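Local coordinates for protein transcription initiation factor IIB (Methanocaldococcus vulcanius, PDB 5O9I) that probably excises itself from a host transcription factor IIB precursor by protein splicing, as a mini-intein with the HINT fold, at residues A[13-18]-A[52-57]; A[48-53]-A[67-72]; A[84-89]-A[155-160]. All coordinates share one frame; numbering follows the deposited sequence.

In the fold
From the N terminus, interaction 1 comes first: 13-18 pairs with 52-57 and closes a loop holding strand 19-24, helix 25-34 and strand 46-49. Interaction 2 (48-53 with 67-72) begins before that loop has closed and ends after it, so the two contacts cross along the chain; it closes the short loop 54-66, mostly the hairpin of strands 53-58 and 64-68. Both share Asp52 and Val53 and touch where Val55 O lies 2.7 Å from Met67 N, a probable hydrogen bond in one sheet. Interaction 2 also reaches the sheet of 46-49 and 71-76. Interaction 3 follows in series, joining 84-89 to 155-160 in a third sheet and closing the long excursion 90-154, part of it unmodelled.

Interaction 1. Residues A[13-18]-A[52-57]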
ATOM      1  N   ILE A  13      -1.856   9.229   1.525  1.00 62.80           N
ATOM      2  CA  ILE A  13      -2.486  10.454   1.141  1.00 63.61           C
ATOM      3  C   ILE A  13      -3.905  10.050   0.827  1.00 64.64           C
ATOM      4  O   ILE A  13      -4.123   9.177  -0.003  1.00 61.88           O
ATOM      5  CB  ILE A  13      -1.776  11.036  -0.073  1.00 59.46           C
ATOM      6  CG1 ILE A  13      -0.270  11.217   0.267  1.00 58.34           C
ATOM      7  CG2 ILE A  13      -2.488  12.299  -0.435  1.00 61.02           C
ATOM      8  CD1 ILE A  13       0.642  11.716  -0.830  1.00 56.32           C
ATOM      9  N   ILE A  14      -4.866  10.676   1.475  1.00 68.19           N
ATOM     10  CA  ILE A  14      -6.249  10.416   1.129  1.00 70.39           C
ATOM     11  C   ILE A  14      -6.957  11.698   0.816  1.00 72.49           C
ATOM     12  O   ILE A  14      -6.477  12.776   1.176  1.00 75.41           O
ATOM     13  CB  ILE A  14      -6.952   9.691   2.252  1.00 74.01           C
ATOM     14  CG1 ILE A  14      -7.163  10.631   3.433  1.00 78.96           C
ATOM     15  CG2 ILE A  14      -6.175   8.425   2.663  1.00 72.62           C
ATOM     16  CD1 ILE A  14      -7.866   9.982   4.631  1.00 82.71           C
ATOM     17  N   LYS A  15      -8.082  11.579   0.141  1.00 74.47           N
ATOM     18  CA  LYS A  15      -9.075  12.641   0.108  1.00 80.63           C
ATOM     19  C   LYS A  15     -10.410  12.231   0.817  1.00 85.83           C
ATOM     20  O   LYS A  15     -11.093  11.289   0.399  1.00 84.25           O
ATOM     21  CB  LYS A  15      -9.333  12.955  -1.319  1.00 82.21           C
ATOM     22  CG  LYS A  15      -9.963  14.293  -1.545  1.00 88.05           C
ATOM     23  CD  LYS A  15      -9.314  14.967  -2.763  1.00 89.09           C
ATOM     24  CE  LYS A  15      -9.602  14.258  -4.063  1.00 93.51           C
ATOM     25  NZ  LYS A  15     -11.016  14.525  -4.471  1.00100.92           N
ATOM     26  N   GLU A  16     -10.744  12.933   1.901  1.00 90.31           N
ATOM     27  CA  GLU A  16     -11.940  12.660   2.715  1.00 93.90           C
ATOM     28  C   GLU A  16     -12.958  13.777   2.605  1.00 97.66           C
ATOM     29  O   GLU A  16     -12.697  14.888   3.020  1.00 99.77           O
ATOM     30  CB  GLU A  16     -11.550  12.461   4.168  1.00 95.09           C
ATOM     31  CG  GLU A  16     -12.642  11.787   4.965  1.00100.94           C
ATOM     32  CD  GLU A  16     -12.379  11.742   6.444  1.00104.62           C
ATOM     33  OE1 GLU A  16     -11.179  11.704   6.791  1.00102.72           O
ATOM     34  OE2 GLU A  16     -13.371  11.730   7.234  1.00106.98           O
ATOM     35  N   LYS A  17     -14.132  13.459   2.055  1.00103.72           N
ATOM     36  CA  LYS A  17     -15.186  14.452   1.730  1.00108.16           C
ATOM     37  C   LYS A  17     -14.636  15.648   0.955  1.00107.60           C
ATOM     38  O   LYS A  17     -15.150  16.766   1.062  1.00113.30           O
ATOM     39  CB  LYS A  17     -15.995  14.914   2.977  1.00110.30           C
ATOM     40  CG  LYS A  17     -16.070  13.898   4.115  1.00111.99           C
ATOM     41  CD  LYS A  17     -17.133  14.212   5.176  1.00115.18           C
ATOM     42  CE  LYS A  17     -17.445  12.992   6.033  1.00116.91           C
ATOM     43  NZ  LYS A  17     -18.808  13.046   6.663  1.00122.72           N
ATOM     44  N   GLY A  18     -13.604  15.390   0.157  1.00105.65           N
ATOM     45  CA  GLY A  18     -13.015  16.397  -0.717  1.00105.21           C
ATOM     46  C   GLY A  18     -11.748  17.077  -0.242  1.00101.77           C
ATOM     47  O   GLY A  18     -11.221  17.899  -0.949  1.00 98.57           O
ATOM     48  N   ASP A  52     -16.848   8.285   1.259  1.00106.35           N
ATOM     49  CA  ASP A  52     -16.279   9.633   1.249  1.00109.81           C
ATOM     50  C   ASP A  52     -14.706   9.657   1.257  1.00104.74           C
ATOM     51  O   ASP A  52     -14.112  10.638   1.685  1.00109.01           O
ATOM     52  CB  ASP A  52     -16.842  10.500   2.429  1.00113.99           C
ATOM     53  CG  ASP A  52     -18.378  10.576   2.473  1.00121.49           C
ATOM     54  OD1 ASP A  52     -19.020  10.321   1.435  1.00125.66           O
ATOM     55  OD2 ASP A  52     -18.935  10.898   3.559  1.00123.22           O
ATOM     56  N   VAL A  53     -14.048   8.574   0.861  1.00 97.12           N
ATOM     57  CA  VAL A  53     -12.618   8.442   1.051  1.00 92.37           C
ATOM     58  C   VAL A  53     -11.960   7.891  -0.208  1.00 87.53           C
ATOM     59  O   VAL A  53     -12.402   6.908  -0.771  1.00 86.08           O
ATOM     60  CB  VAL A  53     -12.310   7.514   2.246  1.00 92.12           C
ATOM     61  CG1 VAL A  53     -10.823   7.095   2.259  1.00 88.69           C
ATOM     62  CG2 VAL A  53     -12.681   8.216   3.544  1.00 93.51           C
ATOM     63  N   GLU A  54     -10.885   8.516  -0.641  1.00 86.13           N
ATOM     64  CA  GLU A  54     -10.194   8.088  -1.832  1.00 81.28           C
ATOM     65  C   GLU A  54      -8.729   8.068  -1.633  1.00 77.38           C
ATOM     66  O   GLU A  54      -8.202   8.797  -0.819  1.00 77.66           O
ATOM     67  CB  GLU A  54     -10.465   9.037  -2.971  1.00 82.94           C
ATOM     68  CG  GLU A  54     -11.917   9.104  -3.357  1.00 87.82           C
ATOM     69  CD  GLU A  54     -12.133  10.109  -4.438  1.00 90.23           C
ATOM     70  OE1 GLU A  54     -12.190  11.308  -4.096  1.00 94.74           O
ATOM     71  OE2 GLU A  54     -12.232   9.701  -5.611  1.00 91.49           O
ATOM     72  N   VAL A  55      -8.069   7.283  -2.475  1.00 71.81           N
ATOM     73  CA  VAL A  55      -6.670   7.033  -2.376  1.00 65.16           C
ATOM     74  C   VAL A  55      -6.055   7.144  -3.756  1.00 60.35           C
ATOM     75  O   VAL A  55      -6.742   7.023  -4.747  1.00 59.42           O
ATOM     76  CB  VAL A  55      -6.548   5.656  -1.698  1.00 67.08           C
ATOM     77  CG1 VAL A  55      -6.071   4.544  -2.586  1.00 65.75           C
ATOM     78  CG2 VAL A  55      -5.775   5.783  -0.402  1.00 69.87           C
ATOM     79  N   ILE A  56      -4.765   7.374  -3.809  1.00 55.67           N
ATOM     80  CA  ILE A  56      -4.057   7.431  -5.080  1.00 54.06           C
ATOM     81  C   ILE A  56      -3.666   6.035  -5.592  1.00 50.15           C
ATOM     82  O   ILE A  56      -3.010   5.253  -4.888  1.00 46.16           O
ATOM     83  CB  ILE A  56      -2.777   8.320  -4.958  1.00 55.15           C
ATOM     84  CG1 ILE A  56      -3.153   9.735  -4.513  1.00 57.34           C
ATOM     85  CG2 ILE A  56      -2.095   8.496  -6.283  1.00 52.84           C
ATOM     86  CD1 ILE A  56      -2.031  10.367  -3.732  1.00 58.09           C
ATOM     87  N   ALA A  57      -4.098   5.764  -6.836  1.00 49.71           N
ATOM     88  CA  ALA A  57      -3.877   4.487  -7.516  1.00 48.71           C
ATOM     89  C   ALA A  57      -3.539   4.757  -8.926  1.00 47.45           C
ATOM     90  O   ALA A  57      -3.936   5.762  -9.461  1.00 47.10           O
ATOM     91  CB  ALA A  57      -5.114   3.669  -7.490  1.00 49.99           C
TER
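Lys15 and Glu54 form the hydrogen-bonded pair of an antiparallel strand pairing, in which 13-16 and 53-57 run at 149° to each other. This is the middle of a four-stranded antiparallel sheet of the HINT fold, with strand 19-24 beyond one partner and strand 64-68 beyond the other. Lys15 N donates to Glu54 O over 2.9 Å with an angle of 159° at the hydrogen, and Glu54 N returns a more bent bond of 3.0 Å to Lys15 O. The side chains of this pair lie alongside each other and point the same way. Lys15 CG is anti to the backbone N (chi1 -161°), and the chain then bends at each later torsion, which brings the amine beside the Glu54 carboxylate. The resulting salt bridge is weak, with NZ 3.4 Å from OE1 of Glu54. On the other face are Ile14, Glu16, Val53 and Val55. There CG of Glu16 rests 3.8 Å from CG2 of Val53, and the CG2 methyls of Ile14 and Val55 also meet. At the Ile13 end of the contact, CD1 of Ile56 fits against the branch point of Ile13, 3.7 Å from CB, while Phe66 touches both isoleucines. At the other end, Lys17 and Asp52 both take positive phi values. Asp52 O accepts the N-H of Lys17 at 2.8 Å and also meets CA of Glu16 in a CA-H...O contact of 3.1 Å. The extended chain of Lys17 passes Asp52 so that CE lies 3.6 Å from OD2, and NZ makes a long ion pair with the same oxygen.

Interaction 2. Residues A[48-53]-A[67-72]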
ATOM      1  N   ALA A  48     -14.651  -3.387   7.359  1.00109.40           N
ATOM      2  CA  ALA A  48     -15.694  -2.374   7.426  1.00109.43           C
ATOM      3  C   ALA A  48     -15.791  -1.579   6.152  1.00105.86           C
ATOM      4  O   ALA A  48     -14.792  -1.291   5.504  1.00103.68           O
ATOM      5  CB  ALA A  48     -15.474  -1.431   8.616  1.00112.20           C
ATOM      6  N   ARG A  49     -17.012  -1.223   5.790  1.00108.48           N
ATOM      7  CA  ARG A  49     -17.264  -0.461   4.599  1.00106.74           C
ATOM      8  C   ARG A  49     -16.938   0.971   4.932  1.00105.49           C
ATOM      9  O   ARG A  49     -17.150   1.377   6.048  1.00104.90           O
ATOM     10  CB  ARG A  49     -18.717  -0.611   4.152  1.00110.04           C
ATOM     11  CG  ARG A  49     -18.872  -0.370   2.671  1.00112.41           C
ATOM     12  CD  ARG A  49     -20.315  -0.151   2.272  1.00116.54           C
ATOM     13  NE  ARG A  49     -20.922   1.034   2.883  1.00119.80           N
ATOM     14  CZ  ARG A  49     -20.717   2.300   2.515  1.00120.06           C
ATOM     15  NH1 ARG A  49     -19.894   2.623   1.516  1.00117.04           N
ATOM     16  NH2 ARG A  49     -21.355   3.273   3.156  1.00124.23           N
ATOM     17  N   CYS A  50     -16.377   1.711   3.976  1.00105.10           N
ATOM     18  CA  CYS A  50     -16.137   3.153   4.155  1.00104.49           C
ATOM     19  C   CYS A  50     -16.569   3.934   2.936  1.00102.97           C
ATOM     20  O   CYS A  50     -16.788   3.395   1.864  1.00 98.56           O
ATOM     21  CB  CYS A  50     -14.684   3.458   4.534  1.00102.21           C
ATOM     22  SG  CYS A  50     -13.417   2.797   3.446  1.00 95.72           S
ATOM     23  N   LYS A  51     -16.743   5.224   3.159  1.00104.91           N
ATOM     24  CA  LYS A  51     -17.397   6.131   2.218  1.00107.38           C
ATOM     25  C   LYS A  51     -16.645   7.449   2.268  1.00105.93           C
ATOM     26  O   LYS A  51     -15.974   7.732   3.250  1.00106.73           O
ATOM     27  CB  LYS A  51     -18.828   6.331   2.719  1.00113.14           C
ATOM     28  CG  LYS A  51     -19.826   7.078   1.817  1.00114.99           C
ATOM     29  CD  LYS A  51     -20.950   7.709   2.637  1.00117.09           C
ATOM     30  CE  LYS A  51     -22.310   7.030   2.442  1.00119.24           C
ATOM     31  NZ  LYS A  51     -23.263   7.400   3.523  1.00123.79           N
ATOM     32  N   ASP A  52     -16.848   8.285   1.259  1.00106.35           N
ATOM     33  CA  ASP A  52     -16.279   9.633   1.249  1.00109.81           C
ATOM     34  C   ASP A  52     -14.706   9.657   1.257  1.00104.74           C
ATOM     35  O   ASP A  52     -14.112  10.638   1.685  1.00109.01           O
ATOM     36  CB  ASP A  52     -16.842  10.500   2.429  1.00113.99           C
ATOM     37  CG  ASP A  52     -18.378  10.576   2.473  1.00121.49           C
ATOM     38  OD1 ASP A  52     -19.020  10.321   1.435  1.00125.66           O
ATOM     39  OD2 ASP A  52     -18.935  10.898   3.559  1.00123.22           O
ATOM     40  N   VAL A  53     -14.048   8.574   0.861  1.00 97.12           N
ATOM     41  CA  VAL A  53     -12.618   8.442   1.051  1.00 92.37           C
ATOM     42  C   VAL A  53     -11.960   7.891  -0.208  1.00 87.53           C
ATOM     43  O   VAL A  53     -12.402   6.908  -0.771  1.00 86.08           O
ATOM     44  CB  VAL A  53     -12.310   7.514   2.246  1.00 92.12           C
ATOM     45  CG1 VAL A  53     -10.823   7.095   2.259  1.00 88.69           C
ATOM     46  CG2 VAL A  53     -12.681   8.216   3.544  1.00 93.51           C
ATOM     47  N   MET A  67      -8.888   7.653  -6.299  1.00 60.02           N
ATOM     48  CA  MET A  67      -9.944   6.675  -6.532  1.00 63.14           C
ATOM     49  C   MET A  67     -10.614   6.209  -5.232  1.00 64.83           C
ATOM     50  O   MET A  67      -9.932   6.012  -4.191  1.00 60.81           O
ATOM     51  CB  MET A  67      -9.328   5.453  -7.144  1.00 63.99           C
ATOM     52  CG  MET A  67      -8.649   5.711  -8.450  1.00 65.29           C
ATOM     53  SD  MET A  67      -9.952   5.394  -9.592  1.00 75.29           S
ATOM     54  CE  MET A  67      -8.985   4.248 -10.557  1.00 78.25           C
ATOM     55  N   PRO A  68     -11.930   5.908  -5.296  1.00 67.66           N
ATOM     56  CA  PRO A  68     -12.646   5.559  -4.050  1.00 69.09           C
ATOM     57  C   PRO A  68     -12.172   4.256  -3.437  1.00 69.64           C
ATOM     58  O   PRO A  68     -11.782   3.333  -4.151  1.00 67.94           O
ATOM     59  CB  PRO A  68     -14.105   5.443  -4.478  1.00 70.63           C
ATOM     60  CG  PRO A  68     -14.179   5.875  -5.846  1.00 70.37           C
ATOM     61  CD  PRO A  68     -12.781   5.636  -6.453  1.00 68.63           C
ATOM     62  N   VAL A  69     -12.183   4.222  -2.110  1.00 73.72           N
ATOM     63  CA  VAL A  69     -11.951   3.019  -1.337  1.00 76.08           C
ATOM     64  C   VAL A  69     -13.308   2.518  -0.916  1.00 80.58           C
ATOM     65  O   VAL A  69     -14.068   3.252  -0.300  1.00 83.79           O
ATOM     66  CB  VAL A  69     -11.141   3.332  -0.063  1.00 76.10           C
ATOM     67  CG1 VAL A  69     -10.996   2.066   0.791  1.00 78.09           C
ATOM     68  CG2 VAL A  69      -9.765   3.859  -0.416  1.00 73.36           C
ATOM     69  N   SER A  70     -13.601   1.268  -1.215  1.00 84.45           N
ATOM     70  CA  SER A  70     -14.893   0.675  -0.857  1.00 88.64           C
ATOM     71  C   SER A  70     -14.919   0.214   0.576  1.00 89.11           C
ATOM     72  O   SER A  70     -15.903   0.476   1.311  1.00 92.68           O
ATOM     73  CB  SER A  70     -15.160  -0.514  -1.778  1.00 88.95           C
ATOM     74  OG  SER A  70     -13.994  -1.326  -1.854  1.00 87.04           O
ATOM     75  N   GLU A  71     -13.868  -0.495   0.973  1.00 89.20           N
ATOM     76  CA  GLU A  71     -13.757  -1.010   2.359  1.00 93.53           C
ATOM     77  C   GLU A  71     -12.321  -1.149   2.870  1.00 90.98           C
ATOM     78  O   GLU A  71     -11.372  -1.198   2.116  1.00 86.33           O
ATOM     79  CB  GLU A  71     -14.458  -2.377   2.497  1.00 96.75           C
ATOM     80  CG  GLU A  71     -14.350  -3.268   1.268  1.00 97.95           C
ATOM     81  CD  GLU A  71     -14.240  -4.737   1.573  1.00100.54           C
ATOM     82  OE1 GLU A  71     -15.027  -5.204   2.411  1.00103.85           O
ATOM     83  OE2 GLU A  71     -13.366  -5.407   0.980  1.00100.80           O
ATOM     84  N   VAL A  72     -12.199  -1.238   4.189  1.00 93.62           N
ATOM     85  CA  VAL A  72     -10.922  -1.311   4.883  1.00 93.60           C
ATOM     86  C   VAL A  72     -10.920  -2.525   5.780  1.00 95.44           C
ATOM     87  O   VAL A  72     -11.963  -3.012   6.112  1.00 98.42           O
ATOM     88  CB  VAL A  72     -10.656  -0.035   5.725  1.00 95.60           C
ATOM     89  CG1 VAL A  72     -10.512   1.163   4.801  1.00 92.34           C
ATOM     90  CG2 VAL A  72     -11.738   0.218   6.793  1.00 99.02           C
TER
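Cys50 touches two valines of 67-72 with its sulphur, both methyls lying to one side of SG: it is 3.6 Å from CG1 of Val72 and 3.7 Å from CG1 of Val69. Its chi1 of 54° sets SG between the backbone N and the carbonyl carbon. Ile32 of helix 25-34 packs on both Cys50 and Val72. Arg49 instead makes contact through its aliphatic stem. CG, anti to the backbone N (chi1 -155°), comes within 3.4 Å of Ser70 O, the oxygen that also accepts the N-H of Cys50 at a C=O...N angle of only 137°. On the same face of the sheet as Arg49, Glu71 presses CB to 3.2 Å from Ala48 O, and its carboxylate turns elsewhere: OE2 is hydrogen-bonded to OG1 of Thr176. Strands 46-49 and 71-76 pair antiparallel in one sheet of the HINT fold; the chain passes from 46-49 into 53-58 of a second sheet, and returns from 64-68 of that sheet into 71-76. In the first sheet, Ala48 and Val72 form a hydrogen-bonded pair, with Ala48 N 3.0 Å from Val72 O and Val72 N 2.9 Å from Ala48 O, both nearly straight. Beyond the Cys50 N to Ser70 O bond, the next backbone bond is Val69 N to Val53 O at 3.0 Å. Beside that bond the two valine side chains are in looser contact, CG1 of Val53 being 4.3 Å from CG2 of Val69.

Interaction 3. Residues A[84-89]-A[155-160]; sequences VVEGNK and IFLKIK
Val85 and Ile159 face each other as an antiparallel non-hydrogen-bonded pair whose side chains diverge, joining strand 81-85 to strand 154-162 in a four-stranded sheet of the HINT fold. Strand 81-85 turns back into strand 89-93 as a hairpin with a G1 beta bulge, in which Asn88 and Lys89 both stand opposite Val85; Val85 N bonds to Lys89 O at 2.9 Å. Gly87 adopts a positive phi at which a CB would collide with the carbonyl O of Glu86. Two backbone hydrogen bonds flank the central pair. Lys160 N reaches Val84 O over 2.7 Å, tilted out of the carbonyl plane, and Glu86 N meets Lys158 O over 3.0 Å, almost in line with the carbonyl (173°). Apolar contact centres on Leu157, whose CB is directed toward 84-89 and whose side chain crosses that of Val85 at about a right angle. Its CD1 lies 4.0 Å from CG2 of Val85 and also abuts Glu86 O at 3.3 Å, with the aliphatic part of Lys89 nearby. Ile159 turns the bulk of its side chain away, to Leu121 of strand 120-124. Glu86 meets Lys158 at the lysine's methylenes, not its amine. With CG anti to its backbone N (chi1 -151°), Glu86 runs alongside Lys158, so that OE1 sits 3.4 Å from CG of that lysine. The Lys158 chain bends further out, leaving NZ 6.0 Å from OE1 of Glu86, too distant for a salt bridge. Lys160 bends over the turn instead and brings NZ to within 3.7 Å of Gly87 N, two donors and not a hydrogen bond.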
ATOM      1  N   VAL A  84      13.991  -1.566   2.177  1.00 97.11           N
ATOM      2  CA  VAL A  84      14.744  -0.372   1.865  1.00 96.40           C
ATOM      3  C   VAL A  84      15.206  -0.406   0.413  1.00 94.76           C
ATOM      4  O   VAL A  84      15.690  -1.467  -0.064  1.00 98.00           O
ATOM      5  CB  VAL A  84      16.005  -0.268   2.739  1.00 99.55           C
ATOM      6  CG1 VAL A  84      16.574   1.145   2.649  1.00 97.23           C
ATOM      7  CG2 VAL A  84      15.670  -0.637   4.178  1.00100.60           C
ATOM      8  N   VAL A  85      15.055   0.736  -0.272  1.00 87.92           N
ATOM      9  CA  VAL A  85      15.563   0.890  -1.642  1.00 87.28           C
ATOM     10  C   VAL A  85      16.548   2.038  -1.785  1.00 89.35           C
ATOM     11  O   VAL A  85      16.637   2.938  -0.908  1.00 88.16           O
ATOM     12  CB  VAL A  85      14.428   1.076  -2.708  1.00 82.63           C
ATOM     13  CG1 VAL A  85      13.611  -0.215  -2.863  1.00 82.60           C
ATOM     14  CG2 VAL A  85      13.532   2.273  -2.405  1.00 79.04           C
ATOM     15  N   GLU A  86      17.297   1.981  -2.893  1.00 93.23           N
ATOM     16  CA  GLU A  86      18.096   3.123  -3.418  1.00 94.71           C
ATOM     17  C   GLU A  86      17.498   4.466  -3.007  1.00 89.19           C
ATOM     18  O   GLU A  86      16.412   4.781  -3.410  1.00 86.42           O
ATOM     19  CB  GLU A  86      18.162   3.019  -4.954  1.00 97.53           C
ATOM     20  CG  GLU A  86      19.407   3.597  -5.643  1.00101.57           C
ATOM     21  CD  GLU A  86      19.793   2.807  -6.890  1.00108.18           C
ATOM     22  OE1 GLU A  86      18.875   2.569  -7.706  1.00110.27           O
ATOM     23  OE2 GLU A  86      20.987   2.428  -7.046  1.00112.59           O
ATOM     24  N   GLY A  87      18.197   5.236  -2.180  1.00 92.32           N
ATOM     25  CA  GLY A  87      17.659   6.500  -1.616  1.00 90.57           C
ATOM     26  C   GLY A  87      17.224   6.365  -0.161  1.00 90.54           C
ATOM     27  O   GLY A  87      16.789   7.350   0.465  1.00 90.39           O
ATOM     28  N   ASN A  88      17.333   5.145   0.372  1.00 91.98           N
ATOM     29  CA  ASN A  88      17.017   4.872   1.760  1.00 96.74           C
ATOM     30  C   ASN A  88      15.523   5.131   2.049  1.00 96.57           C
ATOM     31  O   ASN A  88      15.154   5.578   3.143  1.00104.44           O
ATOM     32  CB  ASN A  88      17.949   5.706   2.672  1.00 99.01           C
ATOM     33  CG  ASN A  88      18.363   4.980   3.943  1.00101.70           C
ATOM     34  OD1 ASN A  88      18.089   3.807   4.150  1.00105.50           O
ATOM     35  ND2 ASN A  88      19.028   5.698   4.808  1.00106.21           N
ATOM     36  N   LYS A  89      14.680   4.851   1.050  1.00 92.04           N
ATOM     37  CA  LYS A  89      13.223   4.934   1.184  1.00 87.08           C
ATOM     38  C   LYS A  89      12.725   3.572   1.575  1.00 86.68           C
ATOM     39  O   LYS A  89      13.215   2.573   1.045  1.00 88.46           O
ATOM     40  CB  LYS A  89      12.566   5.292  -0.139  1.00 81.48           C
ATOM     41  CG  LYS A  89      12.961   6.631  -0.724  1.00 78.59           C
ATOM     42  CD  LYS A  89      12.507   6.698  -2.174  1.00 74.62           C
ATOM     43  CE  LYS A  89      12.049   8.080  -2.579  1.00 73.48           C
ATOM     44  NZ  LYS A  89      13.164   9.041  -2.723  1.00 74.77           N
ATOM     45  N   ILE A 155       8.845   5.545 -10.657  1.00 45.69           N
ATOM     46  CA  ILE A 155      10.237   5.357 -10.697  1.00 47.37           C
ATOM     47  C   ILE A 155      10.505   3.891 -10.302  1.00 51.37           C
ATOM     48  O   ILE A 155       9.681   3.274  -9.578  1.00 53.32           O
ATOM     49  CB  ILE A 155      10.993   6.307  -9.767  1.00 48.24           C
ATOM     50  CG1 ILE A 155      10.487   6.198  -8.341  1.00 48.07           C
ATOM     51  CG2 ILE A 155      10.840   7.724 -10.294  1.00 48.71           C
ATOM     52  CD1 ILE A 155      11.350   6.988  -7.396  1.00 48.97           C
ATOM     53  N   PHE A 156      11.671   3.365 -10.751  1.00 52.25           N
ATOM     54  CA  PHE A 156      12.056   2.008 -10.554  1.00 54.92           C
ATOM     55  C   PHE A 156      13.372   2.018  -9.786  1.00 61.13           C
ATOM     56  O   PHE A 156      14.349   2.560 -10.260  1.00 61.38           O
ATOM     57  CB  PHE A 156      12.186   1.346 -11.927  1.00 55.32           C
ATOM     58  CG  PHE A 156      11.005   1.590 -12.799  1.00 52.13           C
ATOM     59  CD1 PHE A 156       9.828   0.907 -12.576  1.00 51.02           C
ATOM     60  CD2 PHE A 156      11.038   2.581 -13.741  1.00 52.30           C
ATOM     61  CE1 PHE A 156       8.680   1.188 -13.296  1.00 50.43           C
ATOM     62  CE2 PHE A 156       9.902   2.901 -14.479  1.00 52.52           C
ATOM     63  CZ  PHE A 156       8.690   2.191 -14.249  1.00 51.31           C
ATOM     64  N   LEU A 157      13.391   1.443  -8.581  1.00 64.97           N
ATOM     65  CA  LEU A 157      14.524   1.524  -7.698  1.00 68.01           C
ATOM     66  C   LEU A 157      14.870   0.138  -7.225  1.00 74.91           C
ATOM     67  O   LEU A 157      13.976  -0.735  -7.171  1.00 77.38           O
ATOM     68  CB  LEU A 157      14.194   2.430  -6.503  1.00 67.48           C
ATOM     69  CG  LEU A 157      14.064   3.942  -6.795  1.00 65.90           C
ATOM     70  CD1 LEU A 157      13.862   4.726  -5.519  1.00 63.95           C
ATOM     71  CD2 LEU A 157      15.245   4.538  -7.583  1.00 67.10           C
ATOM     72  N   LYS A 158      16.134  -0.061  -6.840  1.00 80.72           N
ATOM     73  CA  LYS A 158      16.603  -1.418  -6.516  1.00 88.25           C
ATOM     74  C   LYS A 158      16.555  -1.557  -5.015  1.00 89.52           C
ATOM     75  O   LYS A 158      16.753  -0.565  -4.300  1.00 93.77           O
ATOM     76  CB  LYS A 158      18.023  -1.722  -7.019  1.00 94.00           C
ATOM     77  CG  LYS A 158      18.606  -0.828  -8.124  1.00 95.71           C
ATOM     78  CD  LYS A 158      20.145  -0.989  -8.240  1.00 97.67           C
ATOM     79  CE  LYS A 158      20.594  -1.778  -9.495  1.00 95.52           C
ATOM     80  NZ  LYS A 158      19.788  -3.021  -9.744  1.00 92.84           N
ATOM     81  N   ILE A 159      16.395  -2.783  -4.560  1.00 93.50           N
ATOM     82  CA  ILE A 159      16.266  -3.044  -3.144  1.00 99.18           C
ATOM     83  C   ILE A 159      17.647  -3.077  -2.490  1.00106.17           C
ATOM     84  O   ILE A 159      18.517  -3.817  -2.927  1.00103.95           O
ATOM     85  CB  ILE A 159      15.554  -4.389  -2.908  1.00 99.10           C
ATOM     86  CG1 ILE A 159      14.184  -4.383  -3.560  1.00 93.30           C
ATOM     87  CG2 ILE A 159      15.475  -4.689  -1.405  1.00104.47           C
ATOM     88  CD1 ILE A 159      13.728  -5.697  -4.122  1.00 95.54           C
ATOM     89  N   LYS A 160      17.815  -2.284  -1.430  1.00114.29           N
ATOM     90  CA  LYS A 160      19.088  -2.134  -0.741  1.00120.49           C
ATOM     91  C   LYS A 160      19.200  -3.293   0.242  1.00129.01           C
ATOM     92  O   LYS A 160      20.106  -4.120   0.132  1.00135.63           O
ATOM     93  CB  LYS A 160      19.134  -0.778  -0.031  1.00119.81           C
ATOM     94  CG  LYS A 160      20.524  -0.368   0.439  1.00125.94           C
ATOM     95  CD  LYS A 160      21.083   0.853  -0.283  1.00126.65           C
ATOM     96  CE  LYS A 160      20.482   2.149   0.275  1.00126.05           C
ATOM     97  NZ  LYS A 160      20.898   3.389  -0.453  1.00122.95           N
TER